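Local coordinates for sulfate permease family protein (Vibrio cholerae, PDB 4DGH) that is the STAS domain of a SulP-family membrane protein that probably transports anions such as sulfate across the membrane, at residues A10-S15 / A118-L123; R19-Y24 / T124-Q129; E72-F77 / V84-A89. All blocks are in the same frame, centred on the assembly; numbering follows the deposited sequence.

Contact 1. Residues A10-S15 / A118-L123; sequences AQHGRS and ALSAAL
His12 and Leu123 face each other with CA atoms 7.4 Å apart, where helix 3-11 ends beside helix 115-128, the C-terminal helix of this STAS domain. The first helix closes in a Schellman motif: Gly13 takes a positive phi as its C-prime residue, Gly13 N bonds to Ala10 O at 2.8 Å, and Arg14 N turns back to Leu9 O. His12 is the first residue to leave helical geometry, and its CB points at the neighbouring helix. With CG beside its own backbone N (chi1 -67°) the imidazole reaches the other helix, and it is turned so that one face meets Leu123. The touching is a CH-pi contact: Leu123 CB stands 3.8 Å from the centroid of the His12 ring and only 6° off the ring normal, over the middle of that face. Ser120, one turn earlier, adds a slight contact, its carbonyl O lying oblique to the imidazole and already accepting a bond from Thr124 OG1. The polar side of the imidazole is tied down by Glu127, whose OE2 is hydrogen-bonded to His12 ND1; this carboxylate would probably favour a protonated ring. Face packing and this bond together limit how the imidazole can rotate. Leu123 also packs on Leu9 of helix 3-11 and on Leu21 of strand 21-25, joining the N-terminal helix to the core. Beside the CH-pi contact, Leu123 CD1 comes within 3.7 Å of His12 CD2.

Contact 2. Residues R19-Y24 / T124-Q129; sequences RELAVY and TEIEAQ
Ile126, on the last turns of helix 115-128, pushes its side chain against Glu20 and Leu21 at the entrance to strand 21-25, the edge strand of the STAS sheet within this chain. The tight part is small and apolar. Ile126 CD1 touches two consecutive CB atoms at once, 3.7 Å from Leu21 CB and 3.8 Å from Glu20 CB, so the tip of the isoleucine rests on the chain just where it enters the sheet. CG1 lies beside the backbone N of Ile126 (chi1 -72°), which sends this longer branch to the strand, while the CG2 branch meets the carboxylate of Glu20. Leu21 is buried and reaches farther under the helix, where Leu119, Ala122 and Leu123 receive it. The other side is nearer solvent: Glu20 and Ile126 remain partly exposed, and each also touches Gln50 in the loop before the next strand. Glu20 bends at chi2 (90°), bringing its carboxylate back along Ile126, with Glu20 OE1 3.9 Å from Ile126 CG2; this is van der Waals contact between a carboxylate, probably charged, and a methyl. Beyond them Gln129 is poorly ordered. The backbone of Glu20 and Ala22 is meanwhile bonded to Ile51 of the adjacent strand, so the strand side of the contact is held firmly. Farther along, Val23 N bonds to Asp63 OD2 of the second subunit. Glu125 ties the helix to Lys83 by a salt bridge, but with 143 Å² buried and carbon atoms doing the close touching, the chemistry implies that these two segments meet by hydrophobic packing, while the carboxylate of Glu20 probably lies at the solvent margin.

Contact 3. Residues E72-F77 / V84-A89; sequences EMIQSF and VLISGA
Phe77 carries its ring beside its own backbone N (chi1 -56°), and Val84 holds CG2 in the corresponding place, with CG1 anti to the backbone N (chi1 175°); these torsions aim the two side chains at each other across the gap between helix 64-78 and strand 83-87. They cross at about a right angle. Val84 CG2 meets Phe77 CB at 3.8 Å and lies at the edge of the ring, near its plane, with CD2 the nearest ring atom. Met73, a selenomethionine here, sets its backbone O 3.3 Å from the Phe77 ring plane, over the centre of one face. That oxygen accepts two bonds from the same face of its carbonyl plane, from Phe77 N and from Ser76 OG, the latter at 2.8 Å, so the oxygen facing the ring is satisfied within the helix. Ile74, one turn back from Phe77, supplies the other half of the contact. Its CG1 approaches Val84 CG1 to 4.4 Å, and its CD1 stands equally far from Ile86 CD1; both are looser than the phenylalanine-valine touch. Ile74, Phe77, Val84 and Ile86 are all buried. Helix 102-106 closes over Ile74 and Ile86 through Ile102, and Phe77 also packs on Leu52 of strand 51-55 and Met42 of helix 32-44. The axes of helix 72-77 and strand 84-87 run at 145°, 10.2 Å apart at closest approach, so helix and strand head in roughly opposite directions. That is the arrangement of a beta-alpha-beta crossover, here strand 51-55, helix 64-78 and strand 83-87, in which the helix packs by apolar side chains on the parallel sheet of the STAS fold.

Contacts 1 and 2 share helix 115-128 and lie with centres 8 Å apart. Their segments touch: the bond between His12 and Glu127 bridges the two, Leu119 CD1 lies 3.7 Å from Leu21 CD2, and Leu21 CD1 meets Ala122 CB at 3.7 Å. Contact 3 lies deeper, its centre about 20 Å from that of contact 1 and 15 Å from that of contact 2. Leu85 and Ser87 of its strand nevertheless touch Ala118 of contact 1, and Tyr24 of contact 2 reaches Met73 in one of that residue's two conformers. The bound potassium ion, at a site formed with Leu26, Arg55 and Trp58, lies about 9 Å from the Ile86 side chain.

Contact 1. Residues A10-S15 / A118-L123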
# COMPACT_ATOMS: atom_id res chain seq x y z
N ALA A 10 4.35 2.75 31.22
CA ALA A 10 4.02 2.53 32.65
C ALA A 10 5.21 2.91 33.55
O ALA A 10 5.01 3.47 34.64
CB ALA A 10 3.59 1.08 32.90
N GLN A 11 6.45 2.67 33.11
CA GLN A 11 7.60 3.11 33.85
C GLN A 11 7.60 4.59 34.09
O GLN A 11 8.12 5.06 35.15
CB GLN A 11 8.89 2.67 33.21
CG GLN A 11 9.15 1.16 33.26
CD GLN A 11 9.31 0.61 34.69
OE1 GLN A 11 8.43 -0.15 35.20
NE2 GLN A 11 10.40 0.99 35.35
N HIS A 12 7.00 5.34 33.16
CA HIS A 12 6.85 6.78 33.33
C HIS A 12 5.51 7.22 33.82
O HIS A 12 5.17 8.42 33.71
CB HIS A 12 7.21 7.51 32.01
CG HIS A 12 8.67 7.41 31.66
ND1 HIS A 12 9.55 8.40 31.87
CD2 HIS A 12 9.40 6.35 31.10
CE1 HIS A 12 10.80 7.99 31.48
NE2 HIS A 12 10.70 6.74 31.01
N GLY A 13 4.73 6.28 34.36
CA GLY A 13 3.42 6.56 34.93
C GLY A 13 2.34 7.00 33.94
O GLY A 13 1.40 7.74 34.32
N ARG A 14 2.44 6.54 32.69
CA ARG A 14 1.45 6.88 31.64
C ARG A 14 0.82 5.62 31.05
O ARG A 14 1.40 4.54 31.15
CB ARG A 14 2.15 7.61 30.47
CG ARG A 14 3.00 8.82 30.85
CD ARG A 14 3.21 9.58 29.56
NE ARG A 14 1.92 9.70 28.85
CZ ARG A 14 1.19 10.79 28.83
NH1 ARG A 14 0.05 10.82 28.17
NH2 ARG A 14 1.60 11.87 29.49
N SER A 15 -0.35 5.78 30.44
CA SER A 15 -0.98 4.68 29.70
C SER A 15 -0.98 4.98 28.18
O SER A 15 -1.06 4.05 27.36
CB SER A 15 -2.45 4.48 30.17
OG SER A 15 -3.00 5.75 30.50
N ALA A 118 15.12 4.59 22.73
CA ALA A 118 14.66 5.90 22.15
C ALA A 118 13.41 6.42 22.86
O ALA A 118 13.31 7.62 23.16
CB ALA A 118 14.35 5.69 20.62
N LEU A 119 12.47 5.50 23.16
CA LEU A 119 11.20 5.85 23.80
C LEU A 119 11.45 6.34 25.22
O LEU A 119 10.93 7.39 25.64
CB LEU A 119 10.22 4.63 23.80
CG LEU A 119 8.89 4.80 24.64
CD1 LEU A 119 8.16 5.95 23.96
CD2 LEU A 119 8.04 3.56 24.49
N SER A 120 12.26 5.58 25.97
CA SER A 120 12.71 6.00 27.31
C SER A 120 13.38 7.40 27.29
O SER A 120 13.00 8.35 28.05
CB SER A 120 13.65 4.88 27.88
OG SER A 120 14.32 5.43 29.02
N ALA A 121 14.34 7.59 26.38
CA ALA A 121 14.96 8.92 26.28
C ALA A 121 13.98 10.03 25.94
O ALA A 121 14.10 11.15 26.47
CB ALA A 121 16.10 8.93 25.30
N ALA A 122 13.02 9.77 25.07
CA ALA A 122 12.10 10.83 24.66
C ALA A 122 11.17 11.19 25.81
O ALA A 122 10.89 12.39 26.09
CB ALA A 122 11.21 10.35 23.49
N LEU A 123 10.68 10.16 26.47
CA LEU A 123 9.70 10.41 27.58
C LEU A 123 10.43 11.16 28.69
O LEU A 123 9.86 12.07 29.33
CB LEU A 123 9.13 9.12 28.13
CG LEU A 123 8.23 8.29 27.18
CD1 LEU A 123 7.95 6.89 27.76
CD2 LEU A 123 6.97 9.11 26.98

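Contact 2. Residues R19-Y24 / T124-Q129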
# COMPACT_ATOMS: atom_id res chain seq x y z
N ARG A 19 1.15 13.75 24.14
CA ARG A 19 0.89 14.58 22.98
C ARG A 19 2.19 15.04 22.27
O ARG A 19 2.18 15.24 21.03
CB ARG A 19 0.21 15.87 23.48
CG ARG A 19 -0.97 16.27 22.64
CD ARG A 19 -1.71 17.38 23.38
NE ARG A 19 -0.72 18.43 23.57
CZ ARG A 19 -0.57 19.43 22.71
NH1 ARG A 19 -1.41 19.52 21.68
NH2 ARG A 19 0.37 20.34 22.90
N GLU A 20 3.23 15.30 23.06
CA GLU A 20 4.55 15.68 22.53
C GLU A 20 5.36 14.68 21.75
O GLU A 20 6.34 15.10 21.15
CB GLU A 20 5.47 16.33 23.60
CG GLU A 20 4.81 17.51 24.22
CD GLU A 20 4.00 17.12 25.44
OE1 GLU A 20 3.51 15.94 25.64
OE2 GLU A 20 3.98 18.02 26.29
N LEU A 21 4.97 13.38 21.72
CA LEU A 21 5.84 12.38 21.09
C LEU A 21 5.04 11.65 20.00
O LEU A 21 3.89 11.21 20.24
CB LEU A 21 6.24 11.40 22.18
CG LEU A 21 7.05 10.21 21.70
CD1 LEU A 21 8.37 10.74 21.17
CD2 LEU A 21 7.30 9.35 22.90
N ALA A 22 5.65 11.47 18.83
CA ALA A 22 5.06 10.69 17.75
C ALA A 22 6.07 9.57 17.40
O ALA A 22 7.27 9.62 17.74
CB ALA A 22 4.75 11.59 16.57
N VAL A 23 5.57 8.55 16.73
CA VAL A 23 6.41 7.40 16.43
C VAL A 23 5.99 7.01 15.01
O VAL A 23 4.76 6.90 14.72
CB VAL A 23 6.12 6.24 17.39
CG1 VAL A 23 6.89 5.01 16.90
CG2 VAL A 23 6.54 6.60 18.81
N TYR A 24 6.97 6.81 14.15
CA TYR A 24 6.66 6.37 12.78
C TYR A 24 7.62 5.29 12.37
O TYR A 24 8.81 5.38 12.69
CB TYR A 24 6.77 7.59 11.82
CG TYR A 24 6.42 7.18 10.36
CD1 TYR A 24 5.07 6.86 9.99
CD2 TYR A 24 7.39 7.10 9.38
CE1 TYR A 24 4.74 6.46 8.69
CE2 TYR A 24 7.02 6.74 8.04
CZ TYR A 24 5.75 6.36 7.75
OH TYR A 24 5.44 5.96 6.43
N THR A 124 11.70 10.86 28.90
CA THR A 124 12.50 11.59 29.90
C THR A 124 12.72 13.06 29.51
O THR A 124 12.62 13.96 30.37
CB THR A 124 13.87 10.92 30.04
OG1 THR A 124 13.67 9.62 30.63
CG2 THR A 124 14.83 11.75 30.97
N GLU A 125 13.04 13.31 28.24
CA GLU A 125 13.20 14.67 27.74
C GLU A 125 11.89 15.49 27.80
O GLU A 125 11.88 16.67 28.19
CB GLU A 125 13.75 14.68 26.32
CG GLU A 125 13.73 16.05 25.68
CD GLU A 125 14.67 16.16 24.48
OE1 GLU A 125 15.29 15.13 24.05
OE2 GLU A 125 14.81 17.28 23.95
N ILE A 126 10.78 14.86 27.46
CA ILE A 126 9.48 15.54 27.57
C ILE A 126 9.14 15.90 29.02
O ILE A 126 8.63 16.99 29.30
CB ILE A 126 8.35 14.71 26.89
CG1 ILE A 126 8.57 14.81 25.38
CG2 ILE A 126 6.98 15.31 27.23
CD1 ILE A 126 8.06 13.64 24.52
N GLU A 127 9.38 14.99 29.95
CA GLU A 127 9.22 15.30 31.37
C GLU A 127 10.12 16.42 31.91
O GLU A 127 9.74 17.11 32.87
CB GLU A 127 9.52 14.09 32.22
CG GLU A 127 8.44 13.05 32.14
CD GLU A 127 8.97 11.63 32.42
OE1 GLU A 127 10.14 11.42 32.86
OE2 GLU A 127 8.19 10.71 32.25
N ALA A 128 11.32 16.57 31.38
CA ALA A 128 12.18 17.65 31.88
C ALA A 128 11.65 18.98 31.33
O ALA A 128 11.55 19.95 32.07
CB ALA A 128 13.64 17.40 31.50
N GLN A 129 11.24 18.96 30.05
CA GLN A 129 10.63 20.10 29.30
C GLN A 129 9.25 20.49 29.86
O GLN A 129 9.14 21.04 30.97
CB GLN A 129 10.54 19.78 27.79

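Contact 3. Residues E72-F77 / V84-A89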
# COMPACT_ATOMS: atom_id res chain seq x y z
N GLU A 72 15.60 13.89 3.09
CA GLU A 72 14.59 14.89 2.76
C GLU A 72 13.47 14.86 3.79
O GLU A 72 13.08 15.91 4.27
CB GLU A 72 13.99 14.63 1.36
CG GLU A 72 12.88 15.61 1.00
CD GLU A 72 12.53 15.64 -0.51
OE1 GLU A 72 12.45 14.56 -1.17
OE2 GLU A 72 12.32 16.77 -1.07
N MSE A 73 13.01 13.66 4.15
CA MSE A 73 12.00 13.55 5.21
C MSE A 73 12.43 14.17 6.53
O MSE A 73 11.67 14.89 7.16
CB MSE A 73 11.70 12.06 5.42
CG MSE A 73 10.34 11.95 6.09
SE MSE A 73 10.11 10.07 6.64
CE MSE A 73 8.36 9.96 7.47
N ILE A 74 13.63 13.87 6.96
CA ILE A 74 14.12 14.42 8.22
C ILE A 74 14.28 15.92 8.14
O ILE A 74 14.02 16.65 9.12
CB ILE A 74 15.49 13.77 8.57
CG1 ILE A 74 15.22 12.30 8.96
CG2 ILE A 74 16.11 14.54 9.73
CD1 ILE A 74 16.50 11.50 9.04
N GLN A 75 14.83 16.39 7.02
CA GLN A 75 14.91 17.86 6.77
C GLN A 75 13.55 18.54 6.90
O GLN A 75 13.44 19.58 7.49
CB GLN A 75 15.54 18.16 5.42
CG GLN A 75 17.05 18.02 5.48
CD GLN A 75 17.73 17.99 4.12
OE1 GLN A 75 17.08 17.83 3.08
NE2 GLN A 75 19.06 18.13 4.13
N SER A 76 12.53 17.93 6.33
CA SER A 76 11.19 18.45 6.36
C SER A 76 10.62 18.47 7.80
O SER A 76 9.92 19.40 8.15
CB SER A 76 10.27 17.70 5.38
OG SER A 76 9.76 16.51 6.00
N PHE A 77 10.99 17.52 8.66
CA PHE A 77 10.55 17.59 10.08
C PHE A 77 11.34 18.65 10.85
O PHE A 77 10.79 19.37 11.68
CB PHE A 77 10.72 16.19 10.78
CG PHE A 77 9.99 15.07 10.06
CD1 PHE A 77 8.81 15.33 9.33
CD2 PHE A 77 10.43 13.76 10.13
CE1 PHE A 77 8.10 14.29 8.70
CE2 PHE A 77 9.75 12.70 9.49
CZ PHE A 77 8.57 12.97 8.79
N VAL A 84 14.15 14.66 15.82
CA VAL A 84 13.98 13.36 15.24
C VAL A 84 14.97 12.42 15.88
O VAL A 84 16.20 12.76 15.94
CB VAL A 84 14.14 13.38 13.73
CG1 VAL A 84 14.06 11.94 13.15
CG2 VAL A 84 13.18 14.39 13.08
N LEU A 85 14.46 11.35 16.52
CA LEU A 85 15.32 10.26 16.97
C LEU A 85 15.19 9.09 15.97
O LEU A 85 14.14 8.91 15.38
CB LEU A 85 14.92 9.74 18.36
CG LEU A 85 15.19 10.54 19.64
CD1 LEU A 85 15.26 12.04 19.50
CD2 LEU A 85 14.42 10.07 20.86
N ILE A 86 16.24 8.27 15.87
CA ILE A 86 16.19 7.11 15.05
C ILE A 86 16.47 5.90 15.93
O ILE A 86 17.40 5.94 16.81
CB ILE A 86 17.27 7.25 14.00
CG1 ILE A 86 16.88 8.35 12.95
CG2 ILE A 86 17.56 5.89 13.37
CD1 ILE A 86 18.05 8.55 11.98
N SER A 87 15.71 4.82 15.75
CA SER A 87 16.00 3.57 16.49
C SER A 87 15.98 2.37 15.58
O SER A 87 15.36 2.41 14.57
CB SER A 87 14.96 3.35 17.60
OG SER A 87 13.61 3.28 17.10
N GLY A 88 16.66 1.30 16.02
CA GLY A 88 16.48 -0.02 15.45
C GLY A 88 17.22 -0.32 14.15
O GLY A 88 16.98 -1.37 13.56
N ALA A 89 18.13 0.56 13.69
CA ALA A 89 18.86 0.25 12.42
C ALA A 89 19.63 -1.06 12.60
O ALA A 89 20.29 -1.20 13.63
CB ALA A 89 19.84 1.36 12.01